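Local coordinates for protein CurH (PDB 3KG7) that probably catalyses, as the dehydratase domain of a curacin polyketide synthase module, the removal of water from a beta-hydroxyacyl intermediate, at residues T152-Y157 with R210-F216; P166-R172 with E184-A190. All blocks are in the same frame, centred on the assembly; numbering follows the deposited sequence.

Interaction 1: residues T152-Y157 with R210-F216; sequences TLTEIY and RLTPDLF
Tyr157 reaches from the helical segment 152-157 to the loop 210-216 and gives its hydroxyl proton to Arg210, with OH 2.6 Å from the backbone O. The acceptor lies at the ring edge, and the hydroxyl stands 31° out of the carbonyl plane. A tyrosine suits this site because its ring is apolar enough to be buried while its end satisfies a peptide oxygen. A phenylalanine here would probably keep much of the packing but leave the Arg210 carbonyl without this donor. Beside the ring the contact is closely packed: Leu215 sends CD2 to within 3.7 Å of Leu153 CD2, and the same methyl meets Ile156 CG2 and Tyr157 CE1. With CG of Leu215 anti to its backbone N (chi1 -157°), the branch projects into this cluster of leucines, which Leu211 CD1 joins beside Leu153 CD2. On the solvent side lies the exposed Phe216 ring, which takes Ile156 CD1 over one face in a CH-pi contact, 3.9 Å from its centroid, and Thr152 CG2 at its edge, 3.7 Å from CE2. The hydroxyl of Thr152 turns instead to Asp149 O. Behind the buried half, Leu153 rests on Ala174 and Leu211 on Ile176 of strand 171-176, while Leu211 also touches Leu183 of strand 181-186. Helix 150-159 and the loop following helix 202-207 thus meet over this hairpin.

Interaction 2: residues P166-R172 with E184-A190; sequences PMLQAVR and EIEVPKA
Glu186 N donates a nearly straight bond to Ala170 O at 2.9 Å (169° at the hydrogen), and Arg172 N returns one to Glu184 O over 2.8 Å, bent to 135°. These two bonds flank Val171 and Ile185, an antiparallel non-hydrogen-bonded pair whose side chains share one face of the sheet. Ala170 O also receives a CA-H...O contact from Ile185. The Arg172 side chain, extended with CG anti to its backbone N, makes a salt bridge to Glu186, though the NE to OE2 hydrogen bond within it is weak at 3.2 Å. Glu184 runs alongside the same arginine, its carboxylate within 19° of parallel to the guanidinium but beyond salt-bridge distance. Long flexible chains suit this side of the hairpin, where Arg172 is exposed and Arg243 makes a long, weak ion pair with Glu184. Past the strand, the small Ala170 lets the ring of Pro188 pack close, CG lying 3.7 Å from CB, and the ring also meets Gln169 O, in an inverse gamma turn centred on Gln169. Farther out, Ala190 CB touches CG of Met167, a selenomethionine. Strand 181-186 pairs with strands 171-176 and 243-255, while helix 202-207 packs against Ala170 and Ile185 through Ala207.

Overall arrangement
Interactions 1 and 2 have centres about 16 Å apart and are joined through Arg210. Its NH1 probably hydrogen-bonds Leu168 O at 2.7 Å and packs 3.6 Å from Val171 CG2, while its backbone carbonyl serves interaction 1; Tyr164 adds a cation-pi contact to the same arginine and an edge-to-face contact to Tyr157. Along the chain, 166-172 and 184-190 both fall between helix 150-159 and the 210-216 loop. Interaction 2 links parts of the hairpin region itself, and side chains of interaction 1 pack on that hairpin. Helix 202-207 connects them further, leading from the packing against Ala170 and Ile185 toward Arg210. Both lie in the half of the double hotdog fold toward the C-terminus.

Interaction 1: residues T152-Y157 with R210-F216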
loop_
_atom_site.group_PDB
_atom_site.type_symbol
_atom_site.label_atom_id
_atom_site.label_comp_id
_atom_site.label_asym_id
_atom_site.label_seq_id
_atom_site.Cartn_x
_atom_site.Cartn_y
_atom_site.Cartn_z
ATOM N N THR C 152 13.165 -39.449 -20.115
ATOM C CA THR C 152 12.175 -39.437 -21.190
ATOM C C THR C 152 11.302 -38.186 -21.106
ATOM O O THR C 152 10.949 -37.601 -22.135
ATOM C CB THR C 152 11.286 -40.701 -21.166
ATOM O OG1 THR C 152 11.994 -41.780 -20.543
ATOM C CG2 THR C 152 10.898 -41.113 -22.585
ATOM N N LEU C 153 10.980 -37.776 -19.878
ATOM C CA LEU C 153 10.181 -36.580 -19.629
ATOM C C LEU C 153 10.982 -35.303 -19.872
ATOM O O LEU C 153 10.464 -34.340 -20.447
ATOM C CB LEU C 153 9.640 -36.570 -18.188
ATOM C CG LEU C 153 8.671 -37.652 -17.695
ATOM C CD1 LEU C 153 8.492 -37.533 -16.190
ATOM C CD2 LEU C 153 7.326 -37.558 -18.397
ATOM N N THR C 154 12.238 -35.298 -19.418
ATOM C CA THR C 154 13.126 -34.135 -19.563
ATOM C C THR C 154 13.275 -33.762 -21.036
ATOM O O THR C 154 13.334 -32.583 -21.385
ATOM C CB THR C 154 14.538 -34.383 -18.950
ATOM O OG1 THR C 154 14.417 -35.096 -17.708
ATOM C CG2 THR C 154 15.261 -33.054 -18.690
ATOM N N GLU C 155 13.319 -34.777 -21.891
ATOM C CA GLU C 155 13.437 -34.566 -23.328
ATOM C C GLU C 155 12.175 -33.936 -23.911
ATOM O O GLU C 155 12.260 -33.057 -24.769
ATOM C CB GLU C 155 13.799 -35.872 -24.040
ATOM C CG GLU C 155 15.291 -36.209 -23.948
ATOM C CD GLU C 155 15.577 -37.688 -24.205
ATOM O OE1 GLU C 155 15.095 -38.535 -23.413
ATOM O OE2 GLU C 155 16.293 -38.003 -25.187
ATOM N N ILE C 156 11.012 -34.369 -23.429
ATOM C CA ILE C 156 9.744 -33.804 -23.879
ATOM C C ILE C 156 9.683 -32.311 -23.558
ATOM O O ILE C 156 9.325 -31.502 -24.418
ATOM C CB ILE C 156 8.537 -34.586 -23.301
ATOM C CG1 ILE C 156 8.148 -35.711 -24.266
ATOM C CG2 ILE C 156 7.339 -33.659 -23.022
ATOM C CD1 ILE C 156 7.095 -36.660 -23.725
ATOM N N TYR C 157 10.059 -31.955 -22.331
ATOM C CA TYR C 157 10.096 -30.559 -21.912
ATOM C C TYR C 157 11.085 -29.762 -22.747
ATOM O O TYR C 157 10.760 -28.676 -23.227
ATOM C CB TYR C 157 10.460 -30.449 -20.437
ATOM C CG TYR C 157 9.566 -31.242 -19.518
ATOM C CD1 TYR C 157 8.170 -31.391 -19.788
ATOM C CD2 TYR C 157 10.099 -31.827 -18.361
ATOM C CE1 TYR C 157 7.340 -32.124 -18.932
ATOM C CE2 TYR C 157 9.277 -32.549 -17.490
ATOM C CZ TYR C 157 7.899 -32.699 -17.789
ATOM O OH TYR C 157 7.099 -33.420 -16.936
ATOM N N ARG C 210 2.937 -31.332 -14.474
ATOM C CA ARG C 210 3.975 -31.805 -15.390
ATOM C C ARG C 210 3.674 -33.099 -16.157
ATOM O O ARG C 210 4.455 -33.489 -17.024
ATOM C CB ARG C 210 5.312 -31.934 -14.655
ATOM C CG ARG C 210 5.957 -30.612 -14.317
ATOM C CD ARG C 210 7.202 -30.797 -13.476
ATOM N NE ARG C 210 7.614 -29.538 -12.853
ATOM C CZ ARG C 210 8.642 -29.401 -12.015
ATOM N NH1 ARG C 210 9.393 -30.443 -11.681
ATOM N NH2 ARG C 210 8.920 -28.214 -11.498
ATOM N N LEU C 211 2.561 -33.769 -15.849
ATOM C CA LEU C 211 2.254 -35.045 -16.510
ATOM C C LEU C 211 0.769 -35.296 -16.767
ATOM O O LEU C 211 -0.097 -34.975 -15.943
ATOM C CB LEU C 211 2.868 -36.229 -15.748
ATOM C CG LEU C 211 2.751 -37.652 -16.317
ATOM C CD1 LEU C 211 3.478 -37.811 -17.649
ATOM C CD2 LEU C 211 3.258 -38.675 -15.315
ATOM N N THR C 212 0.510 -35.893 -17.927
ATOM C CA THR C 212 -0.817 -36.256 -18.382
ATOM C C THR C 212 -0.649 -37.619 -19.047
ATOM O O THR C 212 0.422 -37.885 -19.598
ATOM C CB THR C 212 -1.328 -35.249 -19.436
ATOM O OG1 THR C 212 -0.759 -33.955 -19.198
ATOM C CG2 THR C 212 -2.840 -35.138 -19.391
ATOM N N PRO C 213 -1.684 -38.495 -18.987
ATOM C CA PRO C 213 -1.689 -39.788 -19.698
ATOM C C PRO C 213 -1.112 -39.741 -21.123
ATOM O O PRO C 213 -0.534 -40.729 -21.596
ATOM C CB PRO C 213 -3.177 -40.141 -19.755
ATOM C CG PRO C 213 -3.748 -39.525 -18.539
ATOM C CD PRO C 213 -2.919 -38.316 -18.196
ATOM N N ASP C 214 -1.260 -38.591 -21.779
ATOM C CA ASP C 214 -0.876 -38.407 -23.176
ATOM C C ASP C 214 0.169 -37.303 -23.354
ATOM O O ASP C 214 0.024 -36.436 -24.216
ATOM C CB ASP C 214 -2.125 -38.079 -24.003
ATOM C CG ASP C 214 -2.811 -36.799 -23.541
ATOM O OD1 ASP C 214 -3.200 -36.706 -22.356
ATOM O OD2 ASP C 214 -2.954 -35.881 -24.373
ATOM N N LEU C 215 1.226 -37.341 -22.545
ATOM C CA LEU C 215 2.266 -36.308 -22.591
ATOM C C LEU C 215 3.211 -36.454 -23.796
ATOM O O LEU C 215 3.872 -35.496 -24.195
ATOM C CB LEU C 215 3.052 -36.264 -21.273
ATOM C CG LEU C 215 3.770 -34.949 -20.934
ATOM C CD1 LEU C 215 2.850 -33.996 -20.160
ATOM C CD2 LEU C 215 5.046 -35.217 -20.151
ATOM N N PHE C 216 3.260 -37.649 -24.376
ATOM C CA PHE C 216 4.048 -37.898 -25.590
ATOM C C PHE C 216 3.337 -37.376 -26.844
ATOM O O PHE C 216 3.858 -37.492 -27.957
ATOM C CB PHE C 216 4.359 -39.396 -25.733
ATOM C CG PHE C 216 5.244 -39.942 -24.640
ATOM C CD1 PHE C 216 4.699 -40.411 -23.446
ATOM C CD2 PHE C 216 6.626 -39.985 -24.805
ATOM C CE1 PHE C 216 5.516 -40.910 -22.431
ATOM C CE2 PHE C 216 7.452 -40.485 -23.796
ATOM C CZ PHE C 216 6.895 -40.948 -22.607
#

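Interaction 2: residues P166-R172 with E184-A190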
loop_
_atom_site.group_PDB
_atom_site.type_symbol
_atom_site.label_atom_id
_atom_site.label_comp_id
_atom_site.label_asym_id
_atom_site.label_seq_id
_atom_site.Cartn_x
_atom_site.Cartn_y
_atom_site.Cartn_z
ATOM N N PRO C 166 17.853 -27.584 -10.885
ATOM C CA PRO C 166 17.936 -28.231 -9.566
ATOM C C PRO C 166 16.838 -27.846 -8.566
ATOM O O PRO C 166 16.370 -28.697 -7.798
ATOM C CB PRO C 166 19.299 -27.763 -9.046
ATOM C CG PRO C 166 20.117 -27.640 -10.260
ATOM C CD PRO C 166 19.186 -27.153 -11.348
HETATM N N MSE C 167 16.441 -26.575 -8.584
HETATM C CA MSE C 167 15.472 -26.039 -7.637
HETATM C C MSE C 167 14.027 -26.266 -8.074
HETATM O O MSE C 167 13.088 -25.903 -7.350
HETATM C CB MSE C 167 15.747 -24.559 -7.416
HETATM C CG MSE C 167 16.576 -24.286 -6.193
HETATM SE SE MSE C 167 17.266 -22.461 -6.158
HETATM C CE MSE C 167 19.170 -22.817 -6.445
ATOM N N LEU C 168 13.863 -26.863 -9.255
ATOM C CA LEU C 168 12.550 -27.181 -9.815
ATOM C C LEU C 168 12.340 -28.690 -9.942
ATOM O O LEU C 168 11.236 -29.152 -10.246
ATOM C CB LEU C 168 12.375 -26.517 -11.188
ATOM C CG LEU C 168 11.713 -25.138 -11.365
ATOM C CD1 LEU C 168 10.213 -25.183 -11.123
ATOM C CD2 LEU C 168 12.355 -24.065 -10.514
ATOM N N GLN C 169 13.400 -29.457 -9.701
ATOM C CA GLN C 169 13.348 -30.912 -9.842
ATOM C C GLN C 169 12.668 -31.578 -8.651
ATOM O O GLN C 169 13.322 -32.182 -7.795
ATOM C CB GLN C 169 14.747 -31.468 -10.086
ATOM C CG GLN C 169 15.190 -31.289 -11.528
ATOM C CD GLN C 169 16.685 -31.401 -11.710
ATOM O OE1 GLN C 169 17.462 -31.040 -10.827
ATOM N NE2 GLN C 169 17.098 -31.893 -12.869
ATOM N N ALA C 170 11.344 -31.457 -8.617
ATOM C CA ALA C 170 10.527 -31.946 -7.504
ATOM C C ALA C 170 9.904 -33.306 -7.787
ATOM O O ALA C 170 9.317 -33.916 -6.895
ATOM C CB ALA C 170 9.438 -30.928 -7.157
ATOM N N VAL C 171 10.025 -33.773 -9.025
ATOM C CA VAL C 171 9.421 -35.036 -9.425
ATOM C C VAL C 171 10.343 -36.209 -9.097
ATOM O O VAL C 171 11.313 -36.480 -9.813
ATOM C CB VAL C 171 9.047 -35.046 -10.919
ATOM C CG1 VAL C 171 8.263 -36.298 -11.257
ATOM C CG2 VAL C 171 8.251 -33.799 -11.281
ATOM N N ARG C 172 10.026 -36.901 -8.006
ATOM C CA ARG C 172 10.802 -38.056 -7.569
ATOM C C ARG C 172 10.587 -39.276 -8.473
ATOM O O ARG C 172 11.549 -39.948 -8.855
ATOM C CB ARG C 172 10.489 -38.398 -6.108
ATOM C CG ARG C 172 11.621 -39.134 -5.401
ATOM C CD ARG C 172 11.354 -39.344 -3.909
ATOM N NE ARG C 172 12.607 -39.521 -3.170
ATOM C CZ ARG C 172 13.260 -40.676 -3.037
ATOM N NH1 ARG C 172 12.789 -41.790 -3.583
ATOM N NH2 ARG C 172 14.393 -40.715 -2.349
ATOM N N GLU C 184 5.003 -38.698 -8.260
ATOM C CA GLU C 184 5.431 -38.617 -6.864
ATOM C C GLU C 184 6.286 -37.366 -6.689
ATOM O O GLU C 184 7.332 -37.227 -7.331
ATOM C CB GLU C 184 6.205 -39.875 -6.452
ATOM C CG GLU C 184 6.641 -39.904 -4.986
ATOM C CD GLU C 184 7.329 -41.204 -4.595
ATOM O OE1 GLU C 184 6.709 -42.282 -4.740
ATOM O OE2 GLU C 184 8.491 -41.147 -4.133
ATOM N N ILE C 185 5.834 -36.463 -5.822
ATOM C CA ILE C 185 6.440 -35.141 -5.695
ATOM C C ILE C 185 6.986 -34.895 -4.290
ATOM O O ILE C 185 6.309 -35.180 -3.300
ATOM C CB ILE C 185 5.435 -34.043 -6.101
ATOM C CG1 ILE C 185 5.125 -34.153 -7.596
ATOM C CG2 ILE C 185 5.970 -32.661 -5.779
ATOM C CD1 ILE C 185 3.796 -33.549 -7.992
ATOM N N GLU C 186 8.213 -34.376 -4.225
ATOM C CA GLU C 186 8.891 -34.040 -2.973
ATOM C C GLU C 186 9.559 -32.664 -3.088
ATOM O O GLU C 186 9.686 -32.126 -4.189
ATOM C CB GLU C 186 9.937 -35.111 -2.620
ATOM C CG GLU C 186 11.169 -35.127 -3.545
ATOM C CD GLU C 186 12.337 -35.952 -3.006
ATOM O OE1 GLU C 186 12.459 -36.103 -1.768
ATOM O OE2 GLU C 186 13.145 -36.442 -3.828
ATOM N N VAL C 187 9.979 -32.110 -1.950
ATOM C CA VAL C 187 10.675 -30.824 -1.894
ATOM C C VAL C 187 12.103 -30.997 -2.422
ATOM O O VAL C 187 12.895 -31.725 -1.811
ATOM C CB VAL C 187 10.749 -30.288 -0.434
ATOM C CG1 VAL C 187 11.588 -29.003 -0.347
ATOM C CG2 VAL C 187 9.343 -30.082 0.161
ATOM N N PRO C 188 12.445 -30.333 -3.550
ATOM C CA PRO C 188 13.812 -30.456 -4.060
ATOM C C PRO C 188 14.823 -30.016 -3.010
ATOM O O PRO C 188 14.637 -28.981 -2.364
ATOM C CB PRO C 188 13.833 -29.501 -5.258
ATOM C CG PRO C 188 12.419 -29.377 -5.672
ATOM C CD PRO C 188 11.623 -29.454 -4.403
ATOM N N LYS C 189 15.877 -30.810 -2.842
ATOM C CA LYS C 189 16.909 -30.546 -1.839
ATOM C C LYS C 189 17.470 -29.121 -1.948
ATOM O O LYS C 189 17.717 -28.467 -0.933
ATOM C CB LYS C 189 18.026 -31.584 -1.956
ATOM C CG LYS C 189 19.160 -31.419 -0.955
ATOM C CD LYS C 189 20.453 -32.006 -1.506
ATOM C CE LYS C 189 21.646 -31.599 -0.671
ATOM N NZ LYS C 189 22.902 -31.795 -1.427
ATOM N N ALA C 190 17.647 -28.651 -3.181
ATOM C CA ALA C 190 18.145 -27.305 -3.446
ATOM C C ALA C 190 17.161 -26.213 -3.024
ATOM O O ALA C 190 17.559 -25.097 -2.707
ATOM C CB ALA C 190 18.500 -27.162 -4.919
#